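ParB domain protein nuclease (Sulfolobus solfataricus, PDB 5K5D) probably takes part in archaeal DNA segregation through a ParB-like N-terminal domain, and may act as a nuclease. Local coordinates at residues E36-S41 with G62-D67; T27-N32 with E95-F100. The protein carries 4 engineered substitutions. All coordinates share one frame; numbering follows the deposited sequence.

Contact 1 (E36-S41 with G62-D67)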
ATOM      1  N   GLU B  36       9.147 -17.305   8.654  1.00 47.54           N
ATOM      2  CA  GLU B  36       9.214 -18.514   9.472  1.00 54.45           C
ATOM      3  C   GLU B  36       7.812 -19.081   9.690  1.00 56.71           C
ATOM      4  O   GLU B  36       7.630 -20.293   9.824  1.00 44.36           O
ATOM      5  CB  GLU B  36       9.910 -18.233  10.808  1.00 51.49           C
ATOM      6  CG  GLU B  36      11.359 -17.787  10.657  1.00 57.66           C
ATOM      7  CD  GLU B  36      12.007 -17.420  11.980  1.00 63.68           C
ATOM      8  OE1 GLU B  36      11.453 -17.789  13.039  1.00 65.55           O
ATOM      9  OE2 GLU B  36      13.069 -16.760  11.960  1.00 67.04           O
ATOM     10  N   ASP B  37       6.821 -18.195   9.705  1.00 63.07           N
ATOM     11  CA  ASP B  37       5.433 -18.606   9.851  1.00 71.11           C
ATOM     12  C   ASP B  37       5.016 -19.574   8.742  1.00 67.73           C
ATOM     13  O   ASP B  37       4.720 -20.741   9.012  1.00 65.68           O
ATOM     14  CB  ASP B  37       4.506 -17.385   9.882  1.00 84.69           C
ATOM     15  CG  ASP B  37       4.907 -16.376  10.947  1.00 92.95           C
ATOM     16  OD1 ASP B  37       6.110 -16.040  11.035  1.00 91.72           O
ATOM     17  OD2 ASP B  37       4.019 -15.920  11.700  1.00 95.06           O
ATOM     18  N   LEU B  38       4.998 -19.104   7.497  1.00 64.46           N
ATOM     19  CA  LEU B  38       4.634 -19.986   6.387  1.00 70.48           C
ATOM     20  C   LEU B  38       5.809 -20.846   5.925  1.00 72.24           C
ATOM     21  O   LEU B  38       5.797 -21.403   4.827  1.00 75.59           O
ATOM     22  CB  LEU B  38       3.999 -19.223   5.212  1.00 68.90           C
ATOM     23  CG  LEU B  38       4.575 -17.923   4.642  1.00 60.57           C
ATOM     24  CD1 LEU B  38       3.883 -16.700   5.238  1.00 54.98           C
ATOM     25  CD2 LEU B  38       6.081 -17.843   4.810  1.00 61.93           C
ATOM     26  N   GLU B  39       6.817 -20.954   6.783  1.00 71.07           N
ATOM     27  CA  GLU B  39       7.961 -21.817   6.528  1.00 67.36           C
ATOM     28  C   GLU B  39       7.721 -23.173   7.182  1.00 61.24           C
ATOM     29  O   GLU B  39       8.078 -24.213   6.630  1.00 61.43           O
ATOM     30  CB  GLU B  39       9.234 -21.179   7.085  1.00 70.32           C
ATOM     31  CG  GLU B  39      10.518 -21.657   6.440  1.00 72.20           C
ATOM     32  CD  GLU B  39      11.721 -20.841   6.882  1.00 75.61           C
ATOM     33  OE1 GLU B  39      12.296 -20.121   6.037  1.00 69.24           O
ATOM     34  OE2 GLU B  39      12.089 -20.917   8.077  1.00 82.43           O
ATOM     35  N   LYS B  40       7.104 -23.154   8.360  1.00 56.26           N
ATOM     36  CA  LYS B  40       6.778 -24.387   9.065  1.00 66.25           C
ATOM     37  C   LYS B  40       5.479 -24.970   8.531  1.00 71.13           C
ATOM     38  O   LYS B  40       5.304 -26.187   8.504  1.00 74.03           O
ATOM     39  CB  LYS B  40       6.666 -24.148  10.572  1.00 70.78           C
ATOM     40  CG  LYS B  40       5.422 -23.399  10.992  1.00 72.27           C
ATOM     41  CD  LYS B  40       4.673 -24.157  12.076  1.00 72.55           C
ATOM     42  CE  LYS B  40       5.506 -24.288  13.339  1.00 71.69           C
ATOM     43  NZ  LYS B  40       4.737 -24.927  14.442  1.00 66.68           N
ATOM     44  N   SER B  41       4.569 -24.093   8.116  1.00 71.26           N
ATOM     45  CA  SER B  41       3.321 -24.513   7.493  1.00 69.81           C
ATOM     46  C   SER B  41       3.629 -25.456   6.340  1.00 63.02           C
ATOM     47  O   SER B  41       3.073 -26.550   6.253  1.00 65.22           O
ATOM     48  CB  SER B  41       2.548 -23.300   6.970  1.00 77.20           C
ATOM     49  OG  SER B  41       2.470 -22.279   7.950  1.00 83.09           O
ATOM     50  N   GLY B  62       2.668 -14.975  -3.868  1.00 45.17           N
ATOM     51  CA  GLY B  62       3.233 -16.145  -3.219  1.00 50.74           C
ATOM     52  C   GLY B  62       4.726 -16.288  -3.422  1.00 49.73           C
ATOM     53  O   GLY B  62       5.239 -17.402  -3.510  1.00 52.91           O
ATOM     54  N   TYR B  63       5.428 -15.162  -3.481  1.00 37.20           N
ATOM     55  CA  TYR B  63       6.855 -15.176  -3.787  1.00 34.80           C
ATOM     56  C   TYR B  63       7.714 -15.760  -2.670  1.00 36.93           C
ATOM     57  O   TYR B  63       8.646 -16.518  -2.925  1.00 38.64           O
ATOM     58  CB  TYR B  63       7.336 -13.780  -4.192  1.00 30.10           C
ATOM     59  CG  TYR B  63       6.967 -13.446  -5.618  1.00 35.76           C
ATOM     60  CD1 TYR B  63       5.725 -12.903  -5.931  1.00 30.87           C
ATOM     61  CD2 TYR B  63       7.848 -13.705  -6.655  1.00 33.66           C
ATOM     62  CE1 TYR B  63       5.380 -12.616  -7.238  1.00 30.14           C
ATOM     63  CE2 TYR B  63       7.517 -13.419  -7.961  1.00 35.30           C
ATOM     64  CZ  TYR B  63       6.281 -12.876  -8.250  1.00 37.45           C
ATOM     65  OH  TYR B  63       5.956 -12.592  -9.556  1.00 35.80           O
ATOM     66  N   THR B  64       7.405 -15.411  -1.432  1.00 37.65           N
ATOM     67  CA  THR B  64       8.127 -15.994  -0.314  1.00 43.87           C
ATOM     68  C   THR B  64       7.855 -17.499  -0.252  1.00 43.30           C
ATOM     69  O   THR B  64       8.787 -18.304  -0.250  1.00 51.19           O
ATOM     70  CB  THR B  64       7.773 -15.300   1.014  1.00 47.81           C
ATOM     71  OG1 THR B  64       8.185 -13.927   0.953  1.00 48.91           O
ATOM     72  CG2 THR B  64       8.473 -15.977   2.181  1.00 46.35           C
ATOM     73  N   ARG B  65       6.578 -17.869  -0.228  1.00 36.93           N
ATOM     74  CA  ARG B  65       6.179 -19.273  -0.223  1.00 32.92           C
ATOM     75  C   ARG B  65       6.879 -20.089  -1.308  1.00 35.77           C
ATOM     76  O   ARG B  65       7.362 -21.189  -1.048  1.00 39.93           O
ATOM     77  CB  ARG B  65       4.663 -19.400  -0.365  1.00 38.04           C
ATOM     78  CG  ARG B  65       3.890 -18.913   0.844  1.00 40.39           C
ATOM     79  CD  ARG B  65       2.392 -18.964   0.602  1.00 39.68           C
ATOM     80  NE  ARG B  65       1.950 -17.912  -0.305  1.00 38.97           N
ATOM     81  CZ  ARG B  65       0.690 -17.734  -0.688  1.00 49.34           C
ATOM     82  NH1 ARG B  65      -0.261 -18.547  -0.246  1.00 47.13           N
ATOM     83  NH2 ARG B  65       0.378 -16.745  -1.515  1.00 61.57           N
ATOM     84  N   LEU B  66       6.930 -19.561  -2.525  1.00 40.12           N
ATOM     85  CA  LEU B  66       7.606 -20.262  -3.610  1.00 41.35           C
ATOM     86  C   LEU B  66       9.090 -20.432  -3.301  1.00 51.69           C
ATOM     87  O   LEU B  66       9.669 -21.491  -3.552  1.00 51.50           O
ATOM     88  CB  LEU B  66       7.434 -19.528  -4.943  1.00 36.14           C
ATOM     89  CG  LEU B  66       8.143 -20.224  -6.110  1.00 36.75           C
ATOM     90  CD1 LEU B  66       7.542 -21.599  -6.358  1.00 39.51           C
ATOM     91  CD2 LEU B  66       8.109 -19.391  -7.380  1.00 36.89           C
ATOM     92  N   ASP B  67       9.702 -19.381  -2.762  1.00 45.79           N
ATOM     93  CA  ASP B  67      11.123 -19.412  -2.442  1.00 42.36           C
ATOM     94  C   ASP B  67      11.433 -20.472  -1.383  1.00 40.45           C
ATOM     95  O   ASP B  67      12.406 -21.221  -1.496  1.00 34.86           O
ATOM     96  CB  ASP B  67      11.602 -18.035  -1.974  1.00 44.75           C
ATOM     97  CG  ASP B  67      13.091 -18.009  -1.680  1.00 54.66           C
ATOM     98  OD1 ASP B  67      13.886 -17.885  -2.636  1.00 56.09           O
ATOM     99  OD2 ASP B  67      13.467 -18.120  -0.493  1.00 57.67           O
TER
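The guanidinium of Arg65 presents neither face nor edge to Leu38; the meeting is made lower down the chain, where Arg65 CG lies 4.0 Å from Leu38 CG. Beyond that methylene, a bend at chi3 (-73°) carries the flat group back beside its own turn, and NH2 there forms a salt bridge with Asp61, just before the helix. The carboxylate of Asp67 is likewise directed outside the contact, to salt bridges from Arg35 and Lys71. What remains is wholly aliphatic. Leu38 CD2 meets the methyl CG2 of Thr64 at 4.0 Å, and the leucine crosses both partners at about a right angle. The contact joins helices 37-45 and 63-71 near their N-terminal ends, at the surface. Thr64 splits its two branches: CG2 stands anti to the backbone N and serves Leu38, while OG1, beside that N, hydrogen-bonds a bound citrate. Gly62, at the N-cap of helix 63-71, begins a Gly-x-x-Arg sequence of the kind found in ParB N-terminal domains, where such a helix start receives phosphates; here the backbone N atoms of Gly62, Tyr63 and Arg65 bind citrate, consistent with an anion site. With phi at 122°, a CB on Gly62 would jam against the preceding carbonyl O and crowd Arg65 NH2. Leu38 also touches Ile68, one turn further along, and Gln106 in a loop.

Contact 2 (T27-N32 with E95-F100). Engineered in segment 27-32: Met28 (natural residue Leu).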
ATOM      1  N   THR B  27       7.941  -7.468  -5.401  1.00 34.73           N
ATOM      2  CA  THR B  27       8.258  -6.461  -4.399  1.00 32.35           C
ATOM      3  C   THR B  27       7.056  -5.623  -3.985  1.00 32.36           C
ATOM      4  O   THR B  27       7.208  -4.645  -3.260  1.00 41.94           O
ATOM      5  CB  THR B  27       9.371  -5.518  -4.889  1.00 44.49           C
ATOM      6  OG1 THR B  27       8.899  -4.756  -6.009  1.00 47.98           O
ATOM      7  CG2 THR B  27      10.606  -6.322  -5.291  1.00 43.74           C
HETATM    8  N   MSE B  28       5.866  -6.008  -4.438  1.00 41.95           N
HETATM    9  CA  MSE B  28       4.639  -5.297  -4.078  1.00 45.43           C
HETATM   10  C   MSE B  28       4.420  -5.241  -2.570  1.00 49.67           C
HETATM   11  O   MSE B  28       4.205  -4.167  -2.001  1.00 45.13           O
HETATM   12  CB  MSE B  28       3.418  -5.939  -4.741  1.00 48.17           C
HETATM   13  CG  MSE B  28       3.145  -5.454  -6.156  1.00 64.15           C
HETATM   14 SE   MSE B  28       2.892  -3.519  -6.249  1.00 71.76          SE
HETATM   15  CE  MSE B  28       1.688  -3.298  -4.740  1.00109.84           C
ATOM     16  N   VAL B  29       4.466  -6.406  -1.931  1.00 43.88           N
ATOM     17  CA  VAL B  29       4.191  -6.496  -0.505  1.00 46.74           C
ATOM     18  C   VAL B  29       5.416  -6.134   0.319  1.00 49.15           C
ATOM     19  O   VAL B  29       6.498  -6.688   0.108  1.00 42.53           O
ATOM     20  CB  VAL B  29       3.686  -7.895  -0.105  1.00 50.65           C
ATOM     21  CG1 VAL B  29       3.571  -8.002   1.403  1.00 50.56           C
ATOM     22  CG2 VAL B  29       2.342  -8.185  -0.774  1.00 45.29           C
ATOM     23  N   PRO B  30       5.249  -5.182   1.252  1.00 56.40           N
ATOM     24  CA  PRO B  30       6.337  -4.746   2.132  1.00 54.03           C
ATOM     25  C   PRO B  30       6.905  -5.922   2.920  1.00 55.31           C
ATOM     26  O   PRO B  30       6.145  -6.781   3.375  1.00 45.27           O
ATOM     27  CB  PRO B  30       5.648  -3.758   3.079  1.00 59.20           C
ATOM     28  CG  PRO B  30       4.454  -3.269   2.317  1.00 58.06           C
ATOM     29  CD  PRO B  30       3.995  -4.454   1.519  1.00 58.59           C
ATOM     30  N   SER B  31       8.225  -5.960   3.070  1.00 64.43           N
ATOM     31  CA  SER B  31       8.882  -7.030   3.807  1.00 64.74           C
ATOM     32  C   SER B  31       8.357  -7.103   5.236  1.00 60.40           C
ATOM     33  O   SER B  31       8.138  -6.080   5.880  1.00 54.48           O
ATOM     34  CB  SER B  31      10.397  -6.823   3.814  1.00 65.64           C
ATOM     35  OG  SER B  31      10.731  -5.579   4.402  1.00 72.80           O
ATOM     36  N   ASN B  32       8.153  -8.322   5.720  1.00 59.63           N
ATOM     37  CA  ASN B  32       7.611  -8.532   7.053  1.00 54.46           C
ATOM     38  C   ASN B  32       8.263  -9.724   7.747  1.00 51.77           C
ATOM     39  O   ASN B  32       9.265 -10.258   7.265  1.00 53.71           O
ATOM     40  CB  ASN B  32       6.094  -8.712   6.983  1.00 55.63           C
ATOM     41  CG  ASN B  32       5.677  -9.696   5.914  1.00 50.19           C
ATOM     42  OD1 ASN B  32       5.661 -10.902   6.144  1.00 48.30           O
ATOM     43  ND2 ASN B  32       5.344  -9.184   4.733  1.00 44.55           N
ATOM     44  N   GLU B  95      -5.300  -6.353  -8.182  1.00 38.80           N
ATOM     45  CA  GLU B  95      -6.449  -6.618  -7.323  1.00 38.75           C
ATOM     46  C   GLU B  95      -6.263  -7.898  -6.527  1.00 37.21           C
ATOM     47  O   GLU B  95      -6.584  -7.952  -5.340  1.00 38.35           O
ATOM     48  CB  GLU B  95      -7.743  -6.650  -8.142  1.00 38.06           C
ATOM     49  CG  GLU B  95      -8.170  -5.262  -8.599  1.00 45.31           C
ATOM     50  CD  GLU B  95      -8.974  -5.274  -9.883  1.00 61.19           C
ATOM     51  OE1 GLU B  95      -9.635  -6.295 -10.176  1.00 59.83           O
ATOM     52  OE2 GLU B  95      -8.938  -4.253 -10.603  1.00 68.04           O
ATOM     53  N   LEU B  96      -5.726  -8.921  -7.185  1.00 40.13           N
ATOM     54  CA  LEU B  96      -5.434 -10.185  -6.523  1.00 34.12           C
ATOM     55  C   LEU B  96      -4.438 -10.005  -5.385  1.00 32.92           C
ATOM     56  O   LEU B  96      -4.647 -10.516  -4.290  1.00 37.72           O
ATOM     57  CB  LEU B  96      -4.923 -11.213  -7.529  1.00 26.64           C
ATOM     58  CG  LEU B  96      -6.000 -11.701  -8.496  1.00 28.42           C
ATOM     59  CD1 LEU B  96      -5.418 -12.664  -9.520  1.00 24.68           C
ATOM     60  CD2 LEU B  96      -7.133 -12.352  -7.713  1.00 25.45           C
ATOM     61  N   ILE B  97      -3.361  -9.270  -5.641  1.00 32.52           N
ATOM     62  CA  ILE B  97      -2.340  -9.051  -4.627  1.00 34.07           C
ATOM     63  C   ILE B  97      -2.924  -8.354  -3.406  1.00 41.85           C
ATOM     64  O   ILE B  97      -2.520  -8.625  -2.275  1.00 43.34           O
ATOM     65  CB  ILE B  97      -1.159  -8.223  -5.166  1.00 33.33           C
ATOM     66  CG1 ILE B  97      -0.358  -9.026  -6.197  1.00 30.06           C
ATOM     67  CG2 ILE B  97      -0.247  -7.793  -4.021  1.00 25.45           C
ATOM     68  CD1 ILE B  97       0.660  -8.192  -6.960  1.00 32.34           C
ATOM     69  N   TRP B  98      -3.875  -7.454  -3.634  1.00 37.78           N
ATOM     70  CA  TRP B  98      -4.510  -6.751  -2.526  1.00 37.47           C
ATOM     71  C   TRP B  98      -5.482  -7.658  -1.793  1.00 37.77           C
ATOM     72  O   TRP B  98      -5.569  -7.640  -0.564  1.00 35.01           O
ATOM     73  CB  TRP B  98      -5.246  -5.506  -3.010  1.00 37.48           C
ATOM     74  CG  TRP B  98      -6.021  -4.832  -1.920  1.00 40.23           C
ATOM     75  CD1 TRP B  98      -7.376  -4.700  -1.834  1.00 41.27           C
ATOM     76  CD2 TRP B  98      -5.485  -4.213  -0.742  1.00 42.10           C
ATOM     77  NE1 TRP B  98      -7.715  -4.027  -0.685  1.00 37.25           N
ATOM     78  CE2 TRP B  98      -6.573  -3.719  -0.001  1.00 44.03           C
ATOM     79  CE3 TRP B  98      -4.187  -4.023  -0.259  1.00 41.73           C
ATOM     80  CZ2 TRP B  98      -6.403  -3.044   1.209  1.00 49.69           C
ATOM     81  CZ3 TRP B  98      -4.024  -3.357   0.941  1.00 48.79           C
ATOM     82  CH2 TRP B  98      -5.126  -2.875   1.662  1.00 48.91           C
ATOM     83  N   THR B  99      -6.224  -8.448  -2.558  1.00 36.36           N
ATOM     84  CA  THR B  99      -7.194  -9.357  -1.978  1.00 30.95           C
ATOM     85  C   THR B  99      -6.521 -10.346  -1.047  1.00 30.47           C
ATOM     86  O   THR B  99      -7.035 -10.633   0.030  1.00 34.82           O
ATOM     87  CB  THR B  99      -7.973 -10.128  -3.053  1.00 35.86           C
ATOM     88  OG1 THR B  99      -8.900  -9.244  -3.693  1.00 31.84           O
ATOM     89  CG2 THR B  99      -8.741 -11.274  -2.416  1.00 28.16           C
ATOM     90  N   PHE B 100      -5.364 -10.855  -1.456  1.00 33.19           N
ATOM     91  CA  PHE B 100      -4.689 -11.890  -0.685  1.00 37.38           C
ATOM     92  C   PHE B 100      -3.680 -11.360   0.322  1.00 36.62           C
ATOM     93  O   PHE B 100      -2.974 -12.142   0.959  1.00 42.94           O
ATOM     94  CB  PHE B 100      -4.034 -12.915  -1.613  1.00 35.06           C
ATOM     95  CG  PHE B 100      -5.023 -13.771  -2.342  1.00 38.11           C
ATOM     96  CD1 PHE B 100      -5.210 -13.635  -3.708  1.00 41.26           C
ATOM     97  CD2 PHE B 100      -5.792 -14.694  -1.652  1.00 42.01           C
ATOM     98  CE1 PHE B 100      -6.137 -14.420  -4.376  1.00 44.74           C
ATOM     99  CE2 PHE B 100      -6.724 -15.483  -2.311  1.00 41.17           C
ATOM    100  CZ  PHE B 100      -6.897 -15.345  -3.676  1.00 42.02           C
TER
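Apolar contact is all that passes between the segments, and Ile97 supplies the whole helical side of it. Its CD1 reaches Met28 CG at 3.8 Å and lies 4.2 Å from Met28 CB, the two side chains crossing at about a right angle. The other branch, CG2, anti to the backbone N, comes 4.2 Å from Val29 CG2, the valine and isoleucine running past each other in opposite directions. Met28 is an engineered selenomethionine, leucine in the natural sequence; bends at chi2 and chi3 fold its end back, and it also packs on Leu115, Ile119 and Arg122 of helix 109-128. In the ParB-like N-terminal domain this is where the last turn of helix 90-99, laid against the small mixed sheet through Ile97 and Leu96 on Ile60, receives the loop between helices 23-26 and 37-45. With Ile97 cut back to an alanine, CD1 and CG2 are gone, and Met28 CG and Val29 CG2 would probably be left without their apolar partner, a gap opening between loop and helix. The hydrogen bonds lie within each segment or lead out of it. Asn32 ND2 gives one to Pro30 O, 2.9 Å long and lying in the carbonyl plane, though bent at the hydrogen (142°) and tilted 20° from the asparagine's amide plane. The same nitrogen also hydrogen-bonds citrate, and OD1 takes Ser34 OG, leaving the amide gripped at both ends. Along the helix, Phe100 N bonds to Leu96 O at 2.9 Å, while Ile97 O accepts a hydrogen bond from Asn101 ND2.

Overall arrangement
Contact 1 is nested within the chain loop closed by contact 2, and segments 27-32 and 36-41 follow each other closely in sequence. The two centres lie about 14 Å apart, contact 2 about 8 Å from the centre of the chain and contact 1 about 21 Å from it. Beyond that adjacency in sequence they do not touch, but both border bound citrate, probably the same molecule: the side chains of Thr64 and Val29 each come within about 3 Å of citrate. Asn32 ND2 and Thr64 OG1, both hydrogen-bonded to citrate, are 6.7 Å apart. The citrate probably came from the crystallisation liquor; its place is consistent with the nucleotide-phosphate pocket of related ParB domains.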